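PDB 6SDU: type III effector NopAA from Sinorhizobium fredii USDA 257, which hydrolyses xyloglucan as a secreted type III effector of a nitrogen-fixing symbiont, belongs to glycoside hydrolase family 12 and may also have cellulase activity. Local coordinates for residues A[101-106]-A[217-222]; A[122-127]-A[181-186]; A[96-101]-A[225-230]. One frame throughout, in Å; residues are numbered along the deposited sequence.

Contact 1: residues A[101-106]-A[217-222]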
loop_
_atom_site.group_PDB
_atom_site.type_symbol
_atom_site.label_atom_id
_atom_site.label_comp_id
_atom_site.label_asym_id
_atom_site.label_seq_id
_atom_site.Cartn_x
_atom_site.Cartn_y
_atom_site.Cartn_z
ATOM N N GLY A 101 17.447 2.413 -4.298
ATOM C CA GLY A 101 17.531 1.079 -4.855
ATOM C C GLY A 101 16.704 0.006 -4.146
ATOM O O GLY A 101 15.922 0.255 -3.230
ATOM N N GLY A 102 16.865 -1.221 -4.635
ATOM C CA GLY A 102 16.124 -2.340 -4.087
ATOM C C GLY A 102 14.923 -2.684 -4.946
ATOM O O GLY A 102 14.812 -2.303 -6.117
ATOM N N ALA A 103 14.035 -3.488 -4.359
ATOM C CA ALA A 103 12.787 -3.891 -5.016
ATOM C C ALA A 103 11.640 -3.703 -4.021
ATOM O O ALA A 103 11.539 -4.453 -3.043
ATOM C CB ALA A 103 12.877 -5.324 -5.515
ATOM N N TRP A 104 10.809 -2.675 -4.234
ATOM C CA TRP A 104 9.750 -2.352 -3.282
ATOM C C TRP A 104 8.713 -1.438 -3.926
ATOM O O TRP A 104 8.912 -0.869 -5.006
ATOM C CB TRP A 104 10.322 -1.703 -2.009
ATOM C CG TRP A 104 11.338 -0.621 -2.294
ATOM C CD1 TRP A 104 12.695 -0.761 -2.294
ATOM C CD2 TRP A 104 11.081 0.757 -2.625
ATOM N NE1 TRP A 104 13.294 0.437 -2.601
ATOM C CE2 TRP A 104 12.325 1.382 -2.810
ATOM C CE3 TRP A 104 9.919 1.519 -2.787
ATOM C CZ2 TRP A 104 12.442 2.745 -3.146
ATOM C CZ3 TRP A 104 10.033 2.855 -3.110
ATOM C CH2 TRP A 104 11.280 3.457 -3.295
ATOM N N ASP A 105 7.584 -1.319 -3.246
ATOM C CA ASP A 105 6.551 -0.388 -3.648
ATOM C C ASP A 105 5.918 0.162 -2.382
ATOM O O ASP A 105 5.630 -0.590 -1.459
ATOM C CB ASP A 105 5.534 -1.046 -4.570
ATOM C CG ASP A 105 4.867 -2.267 -3.951
ATOM O OD1 ASP A 105 3.786 -2.114 -3.315
ATOM O OD2 ASP A 105 5.398 -3.385 -4.139
ATOM N N VAL A 106 5.839 1.486 -2.292
ATOM C CA VAL A 106 5.149 2.163 -1.208
ATOM C C VAL A 106 3.690 2.251 -1.645
ATOM O O VAL A 106 3.403 2.789 -2.719
ATOM C CB VAL A 106 5.752 3.559 -0.956
ATOM C CG1 VAL A 106 5.016 4.271 0.155
ATOM C CG2 VAL A 106 7.231 3.427 -0.591
ATOM N N GLU A 217 5.709 -2.639 0.632
ATOM C CA GLU A 217 5.892 -4.062 0.351
ATOM C C GLU A 217 7.326 -4.237 -0.126
ATOM O O GLU A 217 7.661 -3.791 -1.230
ATOM C CB GLU A 217 4.929 -4.533 -0.736
ATOM C CG GLU A 217 3.436 -4.461 -0.381
ATOM C CD GLU A 217 2.543 -4.989 -1.496
ATOM O OE1 GLU A 217 2.662 -4.506 -2.663
ATOM O OE2 GLU A 217 1.726 -5.888 -1.203
ATOM N N ILE A 218 8.175 -4.885 0.675
ATOM C CA ILE A 218 9.596 -5.000 0.350
ATOM C C ILE A 218 9.871 -6.361 -0.268
ATOM O O ILE A 218 9.666 -7.407 0.359
ATOM C CB ILE A 218 10.476 -4.769 1.582
ATOM C CG1 ILE A 218 10.150 -3.419 2.193
ATOM C CG2 ILE A 218 11.978 -4.850 1.200
ATOM C CD1 ILE A 218 10.817 -3.190 3.488
ATOM N N THR A 219 10.371 -6.348 -1.496
ATOM C CA THR A 219 10.845 -7.579 -2.097
ATOM C C THR A 219 12.343 -7.748 -1.863
ATOM O O THR A 219 12.795 -8.844 -1.523
ATOM C CB THR A 219 10.464 -7.623 -3.587
ATOM O OG1 THR A 219 9.038 -7.797 -3.694
ATOM C CG2 THR A 219 11.156 -8.790 -4.311
ATOM N N SER A 220 13.124 -6.685 -2.025
ATOM C CA SER A 220 14.564 -6.763 -1.797
ATOM C C SER A 220 15.084 -5.427 -1.256
ATOM O O SER A 220 14.710 -4.367 -1.765
ATOM C CB SER A 220 15.241 -7.170 -3.109
ATOM O OG SER A 220 16.622 -6.894 -3.122
ATOM N N SER A 221 15.922 -5.470 -0.210
ATOM C CA SER A 221 16.590 -4.267 0.282
ATOM C C SER A 221 17.946 -4.636 0.874
ATOM O O SER A 221 18.243 -4.267 2.015
ATOM C CB SER A 221 15.735 -3.546 1.333
ATOM O OG SER A 221 15.483 -4.371 2.453
ATOM N N PRO A 222 18.805 -5.321 0.117
ATOM C CA PRO A 222 20.025 -5.890 0.705
ATOM C C PRO A 222 20.942 -4.793 1.228
ATOM O O PRO A 222 21.167 -3.778 0.564
ATOM C CB PRO A 222 20.664 -6.644 -0.461
ATOM C CG PRO A 222 19.648 -6.608 -1.568
ATOM C CD PRO A 222 18.826 -5.424 -1.350
HETATM O O HOH W 1 7.786 -5.436 -3.168
#

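Contact 2: residues A[122-127]-A[181-186]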
loop_
_atom_site.group_PDB
_atom_site.type_symbol
_atom_site.label_atom_id
_atom_site.label_comp_id
_atom_site.label_asym_id
_atom_site.label_seq_id
_atom_site.Cartn_x
_atom_site.Cartn_y
_atom_site.Cartn_z
ATOM N N TRP A 122 -0.275 2.578 -5.455
ATOM C CA TRP A 122 1.194 2.659 -5.399
ATOM C C TRP A 122 1.640 4.106 -5.639
ATOM O O TRP A 122 1.491 4.630 -6.745
ATOM C CB TRP A 122 1.822 1.735 -6.447
ATOM C CG TRP A 122 1.608 0.227 -6.245
ATOM C CD1 TRP A 122 0.589 -0.389 -5.559
ATOM C CD2 TRP A 122 2.434 -0.830 -6.764
ATOM N NE1 TRP A 122 0.740 -1.761 -5.606
ATOM C CE2 TRP A 122 1.864 -2.057 -6.336
ATOM C CE3 TRP A 122 3.613 -0.858 -7.534
ATOM C CZ2 TRP A 122 2.424 -3.303 -6.660
ATOM C CZ3 TRP A 122 4.181 -2.104 -7.854
ATOM C CH2 TRP A 122 3.584 -3.305 -7.408
ATOM N N THR A 123 2.212 4.747 -4.620
ATOM C CA THR A 123 2.661 6.134 -4.783
ATOM C C THR A 123 4.095 6.245 -5.299
ATOM O O THR A 123 4.382 7.133 -6.098
ATOM C CB THR A 123 2.538 6.901 -3.465
ATOM O OG1 THR A 123 3.395 6.307 -2.466
ATOM C CG2 THR A 123 1.088 6.917 -2.998
ATOM N N ASN A 124 5.021 5.414 -4.811
ATOM C CA ASN A 124 6.411 5.420 -5.272
ATOM C C ASN A 124 6.880 3.972 -5.231
ATOM O O ASN A 124 6.506 3.221 -4.325
ATOM C CB ASN A 124 7.321 6.325 -4.417
ATOM C CG ASN A 124 8.638 6.705 -5.127
ATOM O OD1 ASN A 124 8.922 6.275 -6.256
ATOM N ND2 ASN A 124 9.450 7.500 -4.450
ATOM N N TYR A 125 7.621 3.557 -6.252
ATOM C CA TYR A 125 7.972 2.149 -6.381
ATOM C C TYR A 125 9.210 2.044 -7.262
ATOM O O TYR A 125 9.629 3.017 -7.892
ATOM C CB TYR A 125 6.785 1.333 -6.924
ATOM C CG TYR A 125 6.011 1.994 -8.074
ATOM C CD1 TYR A 125 5.082 3.028 -7.835
ATOM C CD2 TYR A 125 6.186 1.568 -9.379
ATOM C CE1 TYR A 125 4.385 3.622 -8.872
ATOM C CE2 TYR A 125 5.488 2.155 -10.425
ATOM C CZ TYR A 125 4.598 3.179 -10.174
ATOM O OH TYR A 125 3.922 3.745 -11.221
ATOM N N THR A 126 9.822 0.866 -7.265
ATOM C CA THR A 126 11.037 0.677 -8.053
ATOM C C THR A 126 10.780 0.158 -9.458
ATOM O O THR A 126 11.739 0.028 -10.210
ATOM C CB THR A 126 11.991 -0.310 -7.367
ATOM O OG1 THR A 126 11.294 -1.540 -7.127
ATOM C CG2 THR A 126 12.476 0.249 -6.087
ATOM N N GLY A 127 9.560 -0.279 -9.768
ATOM C CA GLY A 127 9.175 -0.698 -11.106
ATOM C C GLY A 127 8.623 0.476 -11.891
ATOM O O GLY A 127 8.865 1.636 -11.554
ATOM N N THR A 181 1.022 7.231 -12.430
ATOM C CA THR A 181 1.813 7.413 -13.645
ATOM C C THR A 181 3.002 8.319 -13.396
ATOM O O THR A 181 3.992 8.243 -14.130
ATOM C CB THR A 181 0.950 7.954 -14.788
ATOM O OG1 THR A 181 0.375 9.220 -14.416
ATOM C CG2 THR A 181 -0.147 6.945 -15.122
ATOM N N SER A 182 2.884 9.246 -12.442
ATOM C CA SER A 182 4.005 10.041 -11.957
ATOM C C SER A 182 4.225 9.717 -10.478
ATOM O O SER A 182 3.337 9.938 -9.650
ATOM C CB SER A 182 3.755 11.538 -12.173
ATOM O OG SER A 182 4.946 12.267 -11.964
ATOM N N LYS A 183 5.393 9.173 -10.149
ATOM C CA LYS A 183 5.688 8.826 -8.764
ATOM C C LYS A 183 5.870 10.089 -7.937
ATOM O O LYS A 183 6.328 11.121 -8.439
ATOM C CB LYS A 183 6.950 7.977 -8.679
ATOM C CG LYS A 183 6.890 6.671 -9.450
ATOM C CD LYS A 183 8.310 6.130 -9.688
ATOM C CE LYS A 183 8.259 4.795 -10.422
ATOM N NZ LYS A 183 9.581 4.124 -10.375
ATOM N N THR A 184 5.470 10.017 -6.669
ATOM C CA THR A 184 5.583 11.159 -5.763
ATOM C C THR A 184 5.870 10.657 -4.352
ATOM O O THR A 184 5.579 9.498 -4.011
ATOM C CB THR A 184 4.298 12.013 -5.794
ATOM O OG1 THR A 184 4.533 13.295 -5.182
ATOM C CG2 THR A 184 3.157 11.280 -5.066
ATOM N N ASN A 185 6.471 11.538 -3.532
ATOM C CA ASN A 185 6.718 11.245 -2.120
ATOM C C ASN A 185 5.868 12.073 -1.167
ATOM O O ASN A 185 6.066 11.988 0.054
ATOM C CB ASN A 185 8.202 11.421 -1.765
ATOM C CG ASN A 185 9.055 10.269 -2.277
ATOM O OD1 ASN A 185 8.647 9.106 -2.196
ATOM N ND2 ASN A 185 10.237 10.579 -2.812
ATOM N N SER A 186 4.983 12.918 -1.679
ATOM C CA SER A 186 4.021 13.614 -0.836
ATOM C C SER A 186 2.792 13.915 -1.680
ATOM O O SER A 186 2.905 14.203 -2.877
ATOM C CB SER A 186 4.603 14.900 -0.231
ATOM O OG SER A 186 4.716 15.907 -1.217
HETATM O O HOH W 2 12.052 9.308 -4.823
#

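Contact 3: residues A[96-101]-A[225-230]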
loop_
_atom_site.group_PDB
_atom_site.type_symbol
_atom_site.label_atom_id
_atom_site.label_comp_id
_atom_site.label_asym_id
_atom_site.label_seq_id
_atom_site.Cartn_x
_atom_site.Cartn_y
_atom_site.Cartn_z
ATOM N N GLN A 96 6.739 11.211 2.643
ATOM C CA GLN A 96 7.698 10.149 2.935
ATOM C C GLN A 96 9.089 10.448 2.371
ATOM O O GLN A 96 9.268 11.293 1.492
ATOM C CB GLN A 96 7.202 8.807 2.391
ATOM C CG GLN A 96 7.234 8.730 0.852
ATOM C CD GLN A 96 6.041 8.009 0.283
ATOM O OE1 GLN A 96 5.109 7.660 1.010
ATOM N NE2 GLN A 96 6.067 7.764 -1.029
ATOM N N GLU A 97 10.081 9.743 2.920
ATOM C CA GLU A 97 11.447 9.746 2.412
ATOM C C GLU A 97 11.837 8.294 2.133
ATOM O O GLU A 97 11.759 7.452 3.029
ATOM C CB GLU A 97 12.403 10.377 3.423
ATOM C CG GLU A 97 12.154 11.854 3.746
ATOM C CD GLU A 97 12.923 12.318 5.002
ATOM O OE1 GLU A 97 13.198 11.478 5.885
ATOM O OE2 GLU A 97 13.262 13.521 5.107
ATOM N N VAL A 98 12.261 8.011 0.910
ATOM C CA VAL A 98 12.450 6.640 0.438
ATOM C C VAL A 98 13.888 6.497 -0.025
ATOM O O VAL A 98 14.558 7.496 -0.344
ATOM C CB VAL A 98 11.459 6.289 -0.701
ATOM C CG1 VAL A 98 10.006 6.382 -0.236
ATOM C CG2 VAL A 98 11.687 7.203 -1.886
ATOM N N PRO A 99 14.411 5.279 -0.068
ATOM C CA PRO A 99 15.745 5.038 -0.625
ATOM C C PRO A 99 15.630 5.024 -2.144
ATOM O O PRO A 99 14.542 5.189 -2.700
ATOM C CB PRO A 99 16.138 3.656 -0.078
ATOM C CG PRO A 99 14.846 2.977 0.156
ATOM C CD PRO A 99 13.797 4.034 0.441
ATOM N N THR A 100 16.776 4.861 -2.810
ATOM C CA THR A 100 16.826 4.792 -4.268
ATOM C C THR A 100 16.688 3.373 -4.832
ATOM O O THR A 100 15.922 3.156 -5.780
ATOM C CB THR A 100 18.137 5.422 -4.773
ATOM O OG1 THR A 100 18.180 6.806 -4.410
ATOM C CG2 THR A 100 18.241 5.310 -6.276
ATOM N N GLY A 101 17.447 2.413 -4.298
ATOM C CA GLY A 101 17.531 1.079 -4.855
ATOM C C GLY A 101 16.704 0.006 -4.146
ATOM O O GLY A 101 15.922 0.255 -3.230
ATOM N N LYS A 225 17.588 -0.883 4.014
ATOM C CA LYS A 225 17.124 0.365 3.439
ATOM C C LYS A 225 16.072 0.959 4.366
ATOM O O LYS A 225 15.254 0.231 4.956
ATOM C CB LYS A 225 16.600 0.154 2.016
ATOM C CG LYS A 225 17.727 0.199 0.989
ATOM C CD LYS A 225 17.432 -0.588 -0.243
ATOM C CE LYS A 225 18.586 -0.425 -1.224
ATOM N NZ LYS A 225 19.879 -0.324 -0.513
ATOM N N ASN A 226 16.071 2.289 4.446
ATOM C CA ASN A 226 15.272 3.018 5.414
ATOM C C ASN A 226 14.118 3.725 4.717
ATOM O O ASN A 226 14.301 4.303 3.641
ATOM C CB ASN A 226 16.153 4.032 6.149
ATOM C CG ASN A 226 15.480 4.589 7.384
ATOM O OD1 ASN A 226 15.187 3.845 8.319
ATOM N ND2 ASN A 226 15.266 5.894 7.418
ATOM N N PHE A 227 12.935 3.686 5.343
ATOM C CA PHE A 227 11.743 4.377 4.848
ATOM C C PHE A 227 11.166 5.211 5.979
ATOM O O PHE A 227 10.847 4.670 7.036
ATOM C CB PHE A 227 10.683 3.385 4.343
ATOM C CG PHE A 227 11.150 2.503 3.211
ATOM C CD1 PHE A 227 11.914 1.376 3.469
ATOM C CD2 PHE A 227 10.801 2.789 1.892
ATOM C CE1 PHE A 227 12.328 0.549 2.434
ATOM C CE2 PHE A 227 11.219 1.973 0.857
ATOM C CZ PHE A 227 12.001 0.863 1.127
ATOM N N ASN A 228 11.058 6.523 5.776
ATOM C CA ASN A 228 10.490 7.419 6.772
ATOM C C ASN A 228 9.131 7.927 6.307
ATOM O O ASN A 228 9.006 8.472 5.200
ATOM C CB ASN A 228 11.399 8.624 7.049
ATOM C CG ASN A 228 12.726 8.233 7.655
ATOM O OD1 ASN A 228 12.771 7.612 8.713
ATOM N ND2 ASN A 228 13.819 8.625 7.006
ATOM N N PHE A 229 8.132 7.811 7.168
ATOM C CA PHE A 229 6.808 8.329 6.858
ATOM C C PHE A 229 6.669 9.493 7.827
ATOM O O PHE A 229 6.275 9.319 8.984
ATOM C CB PHE A 229 5.739 7.239 7.001
ATOM C CG PHE A 229 5.964 6.063 6.070
ATOM C CD1 PHE A 229 5.472 6.078 4.774
ATOM C CD2 PHE A 229 6.703 4.965 6.477
ATOM C CE1 PHE A 229 5.691 4.999 3.909
ATOM C CE2 PHE A 229 6.944 3.885 5.606
ATOM C CZ PHE A 229 6.448 3.906 4.325
ATOM N N ASN A 230 6.943 10.698 7.321
ATOM C CA ASN A 230 6.991 11.867 8.192
ATOM C C ASN A 230 5.601 12.339 8.537
ATOM O O ASN A 230 5.379 12.876 9.630
ATOM C CB ASN A 230 7.729 13.023 7.521
ATOM C CG ASN A 230 9.138 12.682 7.177
ATOM O OD1 ASN A 230 9.856 12.084 7.984
ATOM N ND2 ASN A 230 9.570 13.081 5.982
#

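Contact 1: residues A[101-106]-A[217-222]
Asp-105 and Glu-217 bring their carboxylates together above one face of the sheet, with OD1 of Asp-105 2.7 Å from OE1 of Glu-217. The two groups stand almost perpendicular, their planes 85° apart. A chi1 of 57° places CG of Asp-105 between the backbone N and the carbonyl carbon, on the Glu-217 side, while the Glu-217 chain runs out extended beyond CG. The other oxygen of Glu-217, OE2, hydrogen-bonds O2 of the bound beta-D-glucopyranose, which puts Glu-217 in the sugar pocket, with Asp-105 behind it as a second-shell neighbour. Beneath the pair the backbones of 105 and 217 form an antiparallel hydrogen-bonded pair, N of Glu-217 lying 2.9 Å from O of Asp-105.

The next pairs belong to a classic beta bulge where strand 208-218 turns a corner at Thr-219 beside strand 103-112, in the cleft-lining sheet of the family 12 beta-jelly-roll: Thr-219 and Ser-220 both face Ala-103. O of Ala-103 takes two donors, N of Thr-219 at 2.7 Å and N of Ser-220 at 2.9 Å, the latter in the carbonyl plane on a lone pair. The return bond, from N of Ala-103 to O of Ser-220, is nearly straight at 175°. CB of Ala-103 packs 3.8 Å from CB of Ser-220, and Thr-219 CB closes on the Ala-103 carbonyl oxygen. A water hydrogen-bonds OG1 of Thr-219 and makes a long contact with OD2 of Asp-105. On the other face, Trp-104 lays CB against CA of Ile-218; its indole NE1 points back to O of Gly-101, 2.7 Å away and close to the ring plane.

Contact 2: residues A[122-127]-A[181-186]
Thr-123 meets Thr-184 through the backbone: its O accepts from N of Thr-184 at 3.1 Å in a nearly straight bond (165°), and CA of Lys-183 lies close to the same oxygen. The hydroxyl of Thr-123 serves another partner, Tyr-214.

Asn-124 carries its CG anti to the backbone N (chi1 -161°), and its side chain crosses that of Lys-183 at about a right angle. ND2 reaches OD1 of Asn-185 at 2.9 Å, an acceptor lying close to the plane of the Asn-124 amide although the two amide planes are turned 51° apart. A water accepts from ND2 of both asparagines and closes a small polar ring. On the other branch, OD1 of Asn-124 rests 3.5 Å from CD of Lys-183 and takes a weak bond from N of Tyr-125.

Tyr-125 offers one ring face to the lysine. CE of Lys-183 stands 3.8 Å above the ring plane, offset toward the rim, as a CH-pi contact, and NZ follows as a cation-pi partner. The extended chain carries NZ over the same face to two carbonyls. NZ of Lys-183 is 2.7 Å from O of Tyr-125, and NZ of Lys-183 is 2.8 Å from O of Gly-127. It sits above the Tyr-125 carbonyl plane, whereas it lies nearly along the C=O axis of Gly-127. The ammonium thus clasps the turn that follows the strand.

The loop between strands 174-180 and 186-190 is thereby laid over the end of strand 117-125. Tyr-125 OH bonds O of Arg-180 at the end of 174-180, its CD2 lies at the edge of the sugar-contacting Trp-122 ring, and Asn-185 OD1 also accepts from Gln-96 of strand 90-97 in the other sheet.

Contact 3: residues A[96-101]-A[225-230]
Pro-99 lays its ring over one face of Phe-227, the two side chains crossing at about a right angle. CD makes the CH-pi contact, 3.3 Å above the phenyl plane, offset toward the rim and nearest CE2; CG of Pro-99 also comes within 3.7 Å of CZ of Phe-227. CG of Phe-227 lies anti to its own carbonyl carbon, beside the backbone N (chi1 -60°), which starts the ring toward the proline. CD of Pro-99 also touches O of Asn-226. CG of Pro-99 meets CB of Lys-225 at 3.8 Å as well, and the lysine chain runs on until CE lies 3.4 Å from O of Gly-101. CG1 of Val-98 adds a looser apolar contact to Phe-227.

Toward Gln-96 the chains become a regular antiparallel ladder. Glu-97 and Asn-228 form a hydrogen-bonded pair, with N of Glu-97 2.8 Å from O of Asn-228 and N of Asn-228 3.0 Å from O of Glu-97; both donors lie in the carbonyl planes. Above this pair OE1 of Glu-97 takes a weak bond from ND2 of Asn-228, the carboxylate and amide planes 66° apart. ND2 of Asn-230 lies beside CG and CD of the same glutamate.

On the opposite face, Gln-96 and Phe-229 lie side by side pointing the same way, amide and ring planes 86° apart. The amide oxygen has its partner in the other sheet: OE1 accepts from Tyr-214 OH.

The pairing joins strands 90-97 and 225-236, and strand 57-62 flanks the latter on its other edge, with Phe-229 stacked on Trp-58. Phe-227 meets Trp-104 edge-to-face, which brings this sheet against strand 103-112 of the second sheet in the jelly-roll sandwich.

Read from the N terminus, the chain passes 96-101, then 101-106, sharing Gly-101, then 122-127, before any contact closes. Segment 181-186 closes contact 2 first, 217-222 closes contact 1 around it, and 225-230 closes contact 3 around both; the three loops nest without crossing. Contact 1 joins strands 103-112 and 208-218 of the nine-strand sheet, contact 3 joins strands 90-97 and 225-236 of the six-strand sheet, and contact 2 ties the end of strand 117-125 to the loop after 174-180. Val-106 pairs with Thr-123 and Asn-124 between contacts 1 and 2, Asn-185 O with Gln-96 N between 2 and 3, and Trp-104 packs on Pro-99 between 1 and 3.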